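Local coordinates for protein glutaredoxin (Populus tremula x Populus tremuloides, PDB 2E7P) that binds a glutathione-ligated [2Fe-2S] cluster on a thioredoxin fold and probably reduces disulfides at the expense of glutathione, at residues C[89-92]-C[93-97]; C[49-52]-C[53-56]; C[98-101]-C[102-106]. All coordinates share one frame; numbering follows the deposited sequence.

Contact 1 (C[89-92]-C[93-97]); sequences TVVE and KHQRN
K93 opens the second half of this helical stretch by returning its amide to T89, K93 N to T89 O at 2.9 Å. Its side chain then doubles back over the same carbonyl: with CG beside its own backbone N (chi1 -58°) and a second bend at chi2, CG rests 3.2 Å from T89 O and the aliphatic chain runs past the methyl CG2 of T89. Beyond that the chain leaves the segment for L99 and L102 of helix 99-110, and its ammonium makes a weak, long ion pair with E98. H94 N bonds to V90 O at 3.0 Å; the imidazole swings away towards L39 and Q42 of helix 31-42, the helix that V90 and V91 also touch. Residues 89-95 are the C-terminal part of helix 87-95, which starts at the glutathione-binding residues C87 and D88 in the thioredoxin fold of the glutaredoxin. Q95 N reaches V91 O at 2.8 Å, and the two side chains run alongside each other in the same direction, so that the amide nitrogen NE2 of Q95 comes to 3.5 Å from the methyl CG1 of V91. R96, where helical backbone angles end, still gives its amide to E92 O at 3.0 Å and lays its CG against that oxygen before bending away. N97, with positive phi (64°), is the C-prime residue of a Schellman motif: its amide bonds to H94 O at 3.0 Å, while E98 N turns back to K93 O.

Contact 2 (C[49-52]-C[53-56]); sequences VVEL and DELS
E51 O is the polar atom on which the turn after strand 48-51 closes: E54 N bonds to it at 3.1 Å from well above the carbonyl plane, and CG of L55 packs against the same oxygen at 3.6 Å. One residue on, L55 N bonds to L52 O at 3.2 Å, again from above the plane. These two successive i to i+3 bonds make a short 3-10 turn that carries the chain of this thioredoxin-fold protein from an outermost strand of the sheet towards helix 58-69. Three acidic side chains gather on one side of it. E51 and E54 lie alongside each other, pointing the same way, with their carboxylate planes 72° apart; what touches is OE1 of E54, 3.8 Å from CB of E51, and not carboxylate against carboxylate. D53 folds back over the turn because its CG stands between its own backbone N and carbonyl carbon (chi1 55°), which brings OD1 to 4.3 Å from OE1 of E51. That closeness of like charges is probably eased by partners beyond the turn. E51 OE1 is hydrogen-bonded to S26 OG and E51 OE2 forms a salt bridge with K37 NZ, D53 OD2 is hydrogen-bonded to T28 OG1, and E54 OE2 forms a salt bridge with R35 of the second subunit, which ties the turn to that subunit. D53 also packs on K27, and L52 lies close to V74, both glutathione-binding residues. Across the turn from the acids the contact is apolar: V50 and L55 meet at about a right angle, methyl CG1 of V50 3.7 Å from CD1 of L55.

Contact 3 (C[98-101]-C[102-106]); sequences ELLP and LLQDA
Three sound i to i+4 bonds wind the start of helix 99-110, from L103 N to L99 O, Q104 N to L100 O (2.9 Å) and D105 N to P101 O (2.8 Å), preceded by a weak one from L102 N to E98 O at 3.3 Å. P101 fits in this first turn, where its ring nitrogen has no hydrogen to give. Q104 crosses L100 obliquely, its flat amide set against the branch point: OE1 of Q104 is 3.7 Å from CG of L100, and NE2 of Q104 is 3.8 Å from the methyl CD1 of L100. L100 offers this branched end because its CG is turned opposite its backbone N (chi1 -178°). L102 and L103 instead fold back, each CG 3.5 Å from a carbonyl oxygen one turn earlier, that of E98 for L102 and that of L99 for L103. This last helix of the chain packs against the sheet of the thioredoxin fold through L99, L103 and A106, all on I79 of strand 76-79, with L99 and L103 also on V43 in the loop after helix 31-42.

Contacts 1 and 3 are consecutive in the chain and join directly, their centres 11 Å apart: the Schellman turn that ends helix 87-95 leads straight into helix 99-110, and L99 N probably adds a hydrogen bond to K93 O at the bend between them. Contact 2 stands on the other side of the chain's centre, with centres about 25 Å from contact 1 and 26 Å from contact 3. Contacts 1 and 2 nevertheless both lie near bound glutathione, the side chains of T89 and L52 each about 6 Å from one, and V91 and D53 are about 12 and 10 Å from the [2Fe-2S] cluster. Contact 3 is more remote, L99 being about 13 Å from glutathione.

Contact 1 (C[89-92]-C[93-97])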
ATOM      1  N   THR C  89       9.001   7.734   9.451  1.00 22.85           N
ATOM      2  CA  THR C  89       9.404   9.084   9.850  1.00 23.76           C
ATOM      3  C   THR C  89       8.222   9.954  10.270  1.00 23.74           C
ATOM      4  O   THR C  89       8.273  10.613  11.348  1.00 24.12           O
ATOM      5  CB  THR C  89      10.198   9.830   8.754  1.00 24.68           C
ATOM      6  OG1 THR C  89      11.237   8.980   8.248  1.00 25.58           O
ATOM      7  CG2 THR C  89      10.829  11.080   9.343  1.00 25.20           C
ATOM      8  N   VAL C  90       7.181  10.011   9.428  1.00 22.67           N
ATOM      9  CA  VAL C  90       6.051  10.897   9.719  1.00 21.70           C
ATOM     10  C   VAL C  90       5.306  10.481  11.008  1.00 21.53           C
ATOM     11  O   VAL C  90       4.896  11.346  11.809  1.00 20.81           O
ATOM     12  CB  VAL C  90       5.047  11.056   8.526  1.00 22.41           C
ATOM     13  CG1 VAL C  90       3.866  11.950   8.937  1.00 20.06           C
ATOM     14  CG2 VAL C  90       5.739  11.664   7.336  1.00 22.09           C
ATOM     15  N   VAL C  91       5.127   9.171  11.182  1.00 21.73           N
ATOM     16  CA  VAL C  91       4.509   8.620  12.403  1.00 22.51           C
ATOM     17  C   VAL C  91       5.335   9.080  13.618  1.00 23.27           C
ATOM     18  O   VAL C  91       4.790   9.609  14.577  1.00 24.50           O
ATOM     19  CB  VAL C  91       4.428   7.059  12.359  1.00 22.04           C
ATOM     20  CG1 VAL C  91       4.040   6.477  13.746  1.00 23.75           C
ATOM     21  CG2 VAL C  91       3.422   6.558  11.291  1.00 18.55           C
ATOM     22  N   GLU C  92       6.647   8.901  13.562  1.00 23.51           N
ATOM     23  CA  GLU C  92       7.542   9.376  14.643  1.00 25.05           C
ATOM     24  C   GLU C  92       7.452  10.884  14.969  1.00 23.33           C
ATOM     25  O   GLU C  92       7.390  11.277  16.146  1.00 22.79           O
ATOM     26  CB  GLU C  92       8.973   9.001  14.301  1.00 25.43           C
ATOM     27  CG  GLU C  92       9.913   8.878  15.481  1.00 31.51           C
ATOM     28  CD  GLU C  92      11.275   8.334  15.024  1.00 41.08           C
ATOM     29  OE1 GLU C  92      11.630   7.142  15.349  1.00 42.16           O
ATOM     30  OE2 GLU C  92      11.968   9.099  14.304  1.00 42.96           O
ATOM     31  N   LYS C  93       7.449  11.727  13.941  1.00 22.53           N
ATOM     32  CA  LYS C  93       7.231  13.180  14.121  1.00 22.59           C
ATOM     33  C   LYS C  93       5.900  13.521  14.812  1.00 22.52           C
ATOM     34  O   LYS C  93       5.827  14.380  15.722  1.00 21.31           O
ATOM     35  CB  LYS C  93       7.315  13.911  12.772  1.00 23.67           C
ATOM     36  CG  LYS C  93       8.685  13.696  12.053  1.00 24.20           C
ATOM     37  CD  LYS C  93       9.813  14.386  12.798  1.00 25.08           C
ATOM     38  CE  LYS C  93      11.098  14.523  11.933  1.00 27.72           C
ATOM     39  NZ  LYS C  93      12.317  14.389  12.800  1.00 28.22           N
ATOM     40  N   HIS C  94       4.838  12.875  14.346  1.00 22.43           N
ATOM     41  CA  HIS C  94       3.570  12.973  15.042  1.00 22.27           C
ATOM     42  C   HIS C  94       3.668  12.496  16.503  1.00 21.94           C
ATOM     43  O   HIS C  94       3.225  13.195  17.399  1.00 21.82           O
ATOM     44  CB  HIS C  94       2.486  12.177  14.330  1.00 21.82           C
ATOM     45  CG  HIS C  94       1.202  12.122  15.101  1.00 25.15           C
ATOM     46  ND1 HIS C  94       0.661  10.941  15.570  1.00 26.29           N
ATOM     47  CD2 HIS C  94       0.376  13.114  15.528  1.00 24.10           C
ATOM     48  CE1 HIS C  94      -0.469  11.204  16.206  1.00 24.86           C
ATOM     49  NE2 HIS C  94      -0.663  12.511  16.201  1.00 24.57           N
ATOM     50  N   GLN C  95       4.213  11.312  16.730  1.00 21.13           N
ATOM     51  CA  GLN C  95       4.227  10.746  18.086  1.00 24.21           C
ATOM     52  C   GLN C  95       5.023  11.609  19.099  1.00 23.12           C
ATOM     53  O   GLN C  95       4.737  11.619  20.302  1.00 22.55           O
ATOM     54  CB  GLN C  95       4.826   9.334  18.055  1.00 22.76           C
ATOM     55  CG  GLN C  95       3.838   8.248  17.603  1.00 27.00           C
ATOM     56  CD  GLN C  95       4.539   6.898  17.353  1.00 28.04           C
ATOM     57  OE1 GLN C  95       5.782   6.820  17.298  1.00 37.25           O
ATOM     58  NE2 GLN C  95       3.758   5.844  17.183  1.00 32.60           N
ATOM     59  N   ARG C  96       6.034  12.305  18.592  1.00 22.07           N
ATOM     60  CA  ARG C  96       6.841  13.206  19.411  1.00 22.84           C
ATOM     61  C   ARG C  96       6.399  14.700  19.329  1.00 22.50           C
ATOM     62  O   ARG C  96       7.079  15.575  19.854  1.00 21.16           O
ATOM     63  CB  ARG C  96       8.314  13.073  19.028  1.00 21.46           C
ATOM     64  CG  ARG C  96       8.899  11.674  19.190  1.00 25.33           C
ATOM     65  CD  ARG C  96       8.975  11.172  20.658  1.00 28.40           C
ATOM     66  NE  ARG C  96       9.737  12.051  21.559  1.00 28.45           N
ATOM     67  CZ  ARG C  96      11.055  11.989  21.755  1.00 28.44           C
ATOM     68  NH1 ARG C  96      11.801  11.105  21.103  1.00 26.40           N
ATOM     69  NH2 ARG C  96      11.638  12.844  22.595  1.00 29.72           N
ATOM     70  N   ASN C  97       5.288  14.984  18.648  1.00 22.21           N
ATOM     71  CA  ASN C  97       4.786  16.358  18.538  1.00 22.91           C
ATOM     72  C   ASN C  97       5.753  17.257  17.785  1.00 23.16           C
ATOM     73  O   ASN C  97       5.914  18.428  18.094  1.00 22.67           O
ATOM     74  CB  ASN C  97       4.503  16.959  19.941  1.00 23.60           C
ATOM     75  CG  ASN C  97       3.237  17.812  19.969  1.00 25.21           C
ATOM     76  OD1 ASN C  97       2.556  17.961  18.952  1.00 25.64           O
ATOM     77  ND2 ASN C  97       2.911  18.361  21.134  1.00 22.07           N
TER

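Contact 2 (C[49-52]-C[53-56])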
ATOM      1  N   VAL C  49      -0.136  15.795  -3.366  1.00 25.31           N
ATOM      2  CA  VAL C  49       0.173  14.397  -3.533  1.00 25.30           C
ATOM      3  C   VAL C  49       0.582  14.179  -4.989  1.00 25.46           C
ATOM      4  O   VAL C  49      -0.136  14.571  -5.917  1.00 25.84           O
ATOM      5  CB  VAL C  49      -1.021  13.480  -3.190  1.00 25.02           C
ATOM      6  CG1 VAL C  49      -0.611  12.050  -3.345  1.00 26.38           C
ATOM      7  CG2 VAL C  49      -1.485  13.714  -1.761  1.00 25.50           C
ATOM      8  N   VAL C  50       1.741  13.561  -5.181  1.00 24.40           N
ATOM      9  CA  VAL C  50       2.157  13.166  -6.520  1.00 23.71           C
ATOM     10  C   VAL C  50       1.996  11.679  -6.569  1.00 23.29           C
ATOM     11  O   VAL C  50       2.793  10.982  -6.015  1.00 22.41           O
ATOM     12  CB  VAL C  50       3.635  13.546  -6.764  1.00 24.04           C
ATOM     13  CG1 VAL C  50       4.088  13.121  -8.184  1.00 23.54           C
ATOM     14  CG2 VAL C  50       3.839  15.059  -6.512  1.00 22.21           C
ATOM     15  N   GLU C  51       0.942  11.181  -7.194  1.00 23.34           N
ATOM     16  CA  GLU C  51       0.788   9.742  -7.296  1.00 24.04           C
ATOM     17  C   GLU C  51       1.646   9.236  -8.442  1.00 24.83           C
ATOM     18  O   GLU C  51       1.319   9.433  -9.604  1.00 24.70           O
ATOM     19  CB  GLU C  51      -0.682   9.370  -7.484  1.00 25.32           C
ATOM     20  CG  GLU C  51      -1.599   9.945  -6.395  1.00 24.29           C
ATOM     21  CD  GLU C  51      -1.569   9.148  -5.081  1.00 26.93           C
ATOM     22  OE1 GLU C  51      -0.669   8.306  -4.880  1.00 26.82           O
ATOM     23  OE2 GLU C  51      -2.440   9.396  -4.202  1.00 27.65           O
ATOM     24  N   LEU C  52       2.752   8.564  -8.123  1.00 25.23           N
ATOM     25  CA  LEU C  52       3.698   8.199  -9.170  1.00 26.72           C
ATOM     26  C   LEU C  52       3.129   7.185 -10.172  1.00 27.34           C
ATOM     27  O   LEU C  52       3.474   7.229 -11.344  1.00 28.28           O
ATOM     28  CB  LEU C  52       5.020   7.715  -8.571  1.00 26.37           C
ATOM     29  CG  LEU C  52       5.869   8.732  -7.776  1.00 27.16           C
ATOM     30  CD1 LEU C  52       6.911   8.003  -6.940  1.00 24.34           C
ATOM     31  CD2 LEU C  52       6.539   9.807  -8.652  1.00 25.07           C
ATOM     32  N   ASP C  53       2.257   6.290  -9.718  1.00 28.11           N
ATOM     33  CA  ASP C  53       1.649   5.274 -10.599  1.00 29.09           C
ATOM     34  C   ASP C  53       0.607   5.883 -11.552  1.00 29.94           C
ATOM     35  O   ASP C  53       0.046   5.192 -12.404  1.00 30.19           O
ATOM     36  CB  ASP C  53       1.018   4.117  -9.773  1.00 29.25           C
ATOM     37  CG  ASP C  53      -0.000   4.603  -8.725  1.00 28.33           C
ATOM     38  OD1 ASP C  53       0.134   5.725  -8.185  1.00 25.65           O
ATOM     39  OD2 ASP C  53      -0.958   3.848  -8.439  1.00 30.38           O
ATOM     40  N   GLU C  54       0.318   7.168 -11.411  1.00 29.86           N
ATOM     41  CA  GLU C  54      -0.625   7.766 -12.349  1.00 30.88           C
ATOM     42  C   GLU C  54       0.107   8.632 -13.373  1.00 31.45           C
ATOM     43  O   GLU C  54      -0.511   9.300 -14.174  1.00 32.60           O
ATOM     44  CB  GLU C  54      -1.712   8.547 -11.610  1.00 30.34           C
ATOM     45  CG  GLU C  54      -2.700   7.642 -10.882  1.00 30.00           C
ATOM     46  CD  GLU C  54      -3.814   8.406 -10.222  1.00 31.30           C
ATOM     47  OE1 GLU C  54      -3.613   9.591  -9.871  1.00 34.03           O
ATOM     48  OE2 GLU C  54      -4.907   7.826 -10.057  1.00 34.13           O
ATOM     49  N   LEU C  55       1.428   8.621 -13.325  1.00 32.63           N
ATOM     50  CA  LEU C  55       2.238   9.399 -14.236  1.00 33.52           C
ATOM     51  C   LEU C  55       2.949   8.454 -15.206  1.00 34.02           C
ATOM     52  O   LEU C  55       3.430   7.418 -14.777  1.00 33.67           O
ATOM     53  CB  LEU C  55       3.251  10.218 -13.445  1.00 33.80           C
ATOM     54  CG  LEU C  55       2.671  11.238 -12.446  1.00 35.01           C
ATOM     55  CD1 LEU C  55       3.815  11.857 -11.694  1.00 35.18           C
ATOM     56  CD2 LEU C  55       1.832  12.331 -13.130  1.00 34.15           C
ATOM     57  N   SER C  56       3.029   8.807 -16.493  1.00 34.14           N
ATOM     58  CA  SER C  56       3.759   7.968 -17.452  1.00 34.85           C
ATOM     59  C   SER C  56       5.253   7.889 -17.140  1.00 34.23           C
ATOM     60  O   SER C  56       5.872   6.856 -17.355  1.00 34.45           O
ATOM     61  CB  SER C  56       3.548   8.433 -18.914  1.00 35.23           C
ATOM     62  OG  SER C  56       3.816   9.824 -19.049  1.00 38.05           O
TER

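Contact 3 (C[98-101]-C[102-106])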
ATOM      1  N   GLU C  98       6.425  16.689  16.796  1.00 23.54           N
ATOM      2  CA  GLU C  98       7.399  17.454  16.069  1.00 23.82           C
ATOM      3  C   GLU C  98       6.874  17.867  14.692  1.00 23.97           C
ATOM      4  O   GLU C  98       7.480  18.691  14.029  1.00 23.02           O
ATOM      5  CB  GLU C  98       8.698  16.653  16.000  1.00 24.17           C
ATOM      6  CG  GLU C  98       9.485  16.787  17.317  1.00 27.20           C
ATOM      7  CD  GLU C  98      10.657  15.833  17.418  1.00 33.76           C
ATOM      8  OE1 GLU C  98      10.862  15.041  16.468  1.00 35.47           O
ATOM      9  OE2 GLU C  98      11.347  15.862  18.469  1.00 36.42           O
ATOM     10  N   LEU C  99       5.744  17.275  14.290  1.00 23.25           N
ATOM     11  CA  LEU C  99       5.176  17.467  12.964  1.00 23.72           C
ATOM     12  C   LEU C  99       4.612  18.870  12.799  1.00 24.06           C
ATOM     13  O   LEU C  99       4.902  19.522  11.811  1.00 23.57           O
ATOM     14  CB  LEU C  99       4.092  16.412  12.676  1.00 24.27           C
ATOM     15  CG  LEU C  99       3.475  16.301  11.285  1.00 24.82           C
ATOM     16  CD1 LEU C  99       4.590  16.103  10.243  1.00 23.45           C
ATOM     17  CD2 LEU C  99       2.461  15.154  11.279  1.00 23.51           C
ATOM     18  N   LEU C 100       3.872  19.355  13.793  1.00 23.99           N
ATOM     19  CA  LEU C 100       3.370  20.717  13.722  1.00 25.03           C
ATOM     20  C   LEU C 100       4.480  21.815  13.603  1.00 24.55           C
ATOM     21  O   LEU C 100       4.407  22.610  12.694  1.00 24.40           O
ATOM     22  CB  LEU C 100       2.307  21.011  14.795  1.00 24.80           C
ATOM     23  CG  LEU C 100       1.731  22.417  14.693  1.00 26.46           C
ATOM     24  CD1 LEU C 100       0.855  22.592  13.450  1.00 26.36           C
ATOM     25  CD2 LEU C 100       1.015  22.798  15.979  1.00 28.08           C
ATOM     26  N   PRO C 101       5.482  21.868  14.525  1.00 25.07           N
ATOM     27  CA  PRO C 101       6.616  22.801  14.311  1.00 24.80           C
ATOM     28  C   PRO C 101       7.291  22.739  12.936  1.00 24.55           C
ATOM     29  O   PRO C 101       7.604  23.789  12.379  1.00 24.15           O
ATOM     30  CB  PRO C 101       7.604  22.428  15.420  1.00 24.94           C
ATOM     31  CG  PRO C 101       6.778  21.823  16.476  1.00 25.19           C
ATOM     32  CD  PRO C 101       5.585  21.193  15.838  1.00 25.21           C
ATOM     33  N   LEU C 102       7.473  21.551  12.354  1.00 24.77           N
ATOM     34  CA  LEU C 102       8.056  21.461  10.999  1.00 25.11           C
ATOM     35  C   LEU C 102       7.231  22.260  10.000  1.00 24.80           C
ATOM     36  O   LEU C 102       7.787  23.004   9.146  1.00 25.10           O
ATOM     37  CB  LEU C 102       8.132  20.011  10.506  1.00 24.88           C
ATOM     38  CG  LEU C 102       9.217  19.094  11.064  1.00 27.74           C
ATOM     39  CD1 LEU C 102       8.877  17.680  10.614  1.00 28.67           C
ATOM     40  CD2 LEU C 102      10.590  19.543  10.550  1.00 27.65           C
ATOM     41  N   LEU C 103       5.913  22.100  10.110  1.00 24.28           N
ATOM     42  CA  LEU C 103       4.956  22.715   9.182  1.00 25.80           C
ATOM     43  C   LEU C 103       4.967  24.228   9.372  1.00 27.09           C
ATOM     44  O   LEU C 103       5.012  25.000   8.401  1.00 26.77           O
ATOM     45  CB  LEU C 103       3.539  22.154   9.405  1.00 24.35           C
ATOM     46  CG  LEU C 103       3.323  20.715   8.979  1.00 25.15           C
ATOM     47  CD1 LEU C 103       1.944  20.181   9.438  1.00 25.62           C
ATOM     48  CD2 LEU C 103       3.491  20.573   7.462  1.00 22.56           C
ATOM     49  N   GLN C 104       4.913  24.637  10.634  1.00 27.76           N
ATOM     50  CA  GLN C 104       4.839  26.054  10.945  1.00 29.48           C
ATOM     51  C   GLN C 104       6.154  26.776  10.667  1.00 29.56           C
ATOM     52  O   GLN C 104       6.135  27.894  10.196  1.00 30.69           O
ATOM     53  CB  GLN C 104       4.343  26.241  12.374  1.00 29.50           C
ATOM     54  CG  GLN C 104       2.897  25.791  12.482  1.00 32.02           C
ATOM     55  CD  GLN C 104       2.321  26.027  13.836  1.00 36.60           C
ATOM     56  OE1 GLN C 104       2.990  25.853  14.854  1.00 37.23           O
ATOM     57  NE2 GLN C 104       1.044  26.394  13.866  1.00 39.86           N
ATOM     58  N   ASP C 105       7.287  26.131  10.930  1.00 30.57           N
ATOM     59  CA  ASP C 105       8.586  26.720  10.629  1.00 32.00           C
ATOM     60  C   ASP C 105       8.802  26.881   9.127  1.00 32.28           C
ATOM     61  O   ASP C 105       9.349  27.901   8.678  1.00 32.58           O
ATOM     62  CB  ASP C 105       9.729  25.907  11.245  1.00 32.77           C
ATOM     63  CG  ASP C 105       9.778  26.026  12.750  1.00 37.86           C
ATOM     64  OD1 ASP C 105       9.026  26.875  13.336  1.00 42.03           O
ATOM     65  OD2 ASP C 105      10.551  25.245  13.358  1.00 41.90           O
ATOM     66  N   ALA C 106       8.399  25.874   8.353  1.00 31.80           N
ATOM     67  CA  ALA C 106       8.473  25.959   6.897  1.00 31.82           C
ATOM     68  C   ALA C 106       7.579  27.095   6.390  1.00 32.58           C
ATOM     69  O   ALA C 106       7.952  27.824   5.468  1.00 32.87           O
ATOM     70  CB  ALA C 106       8.053  24.635   6.253  1.00 31.24           C
TER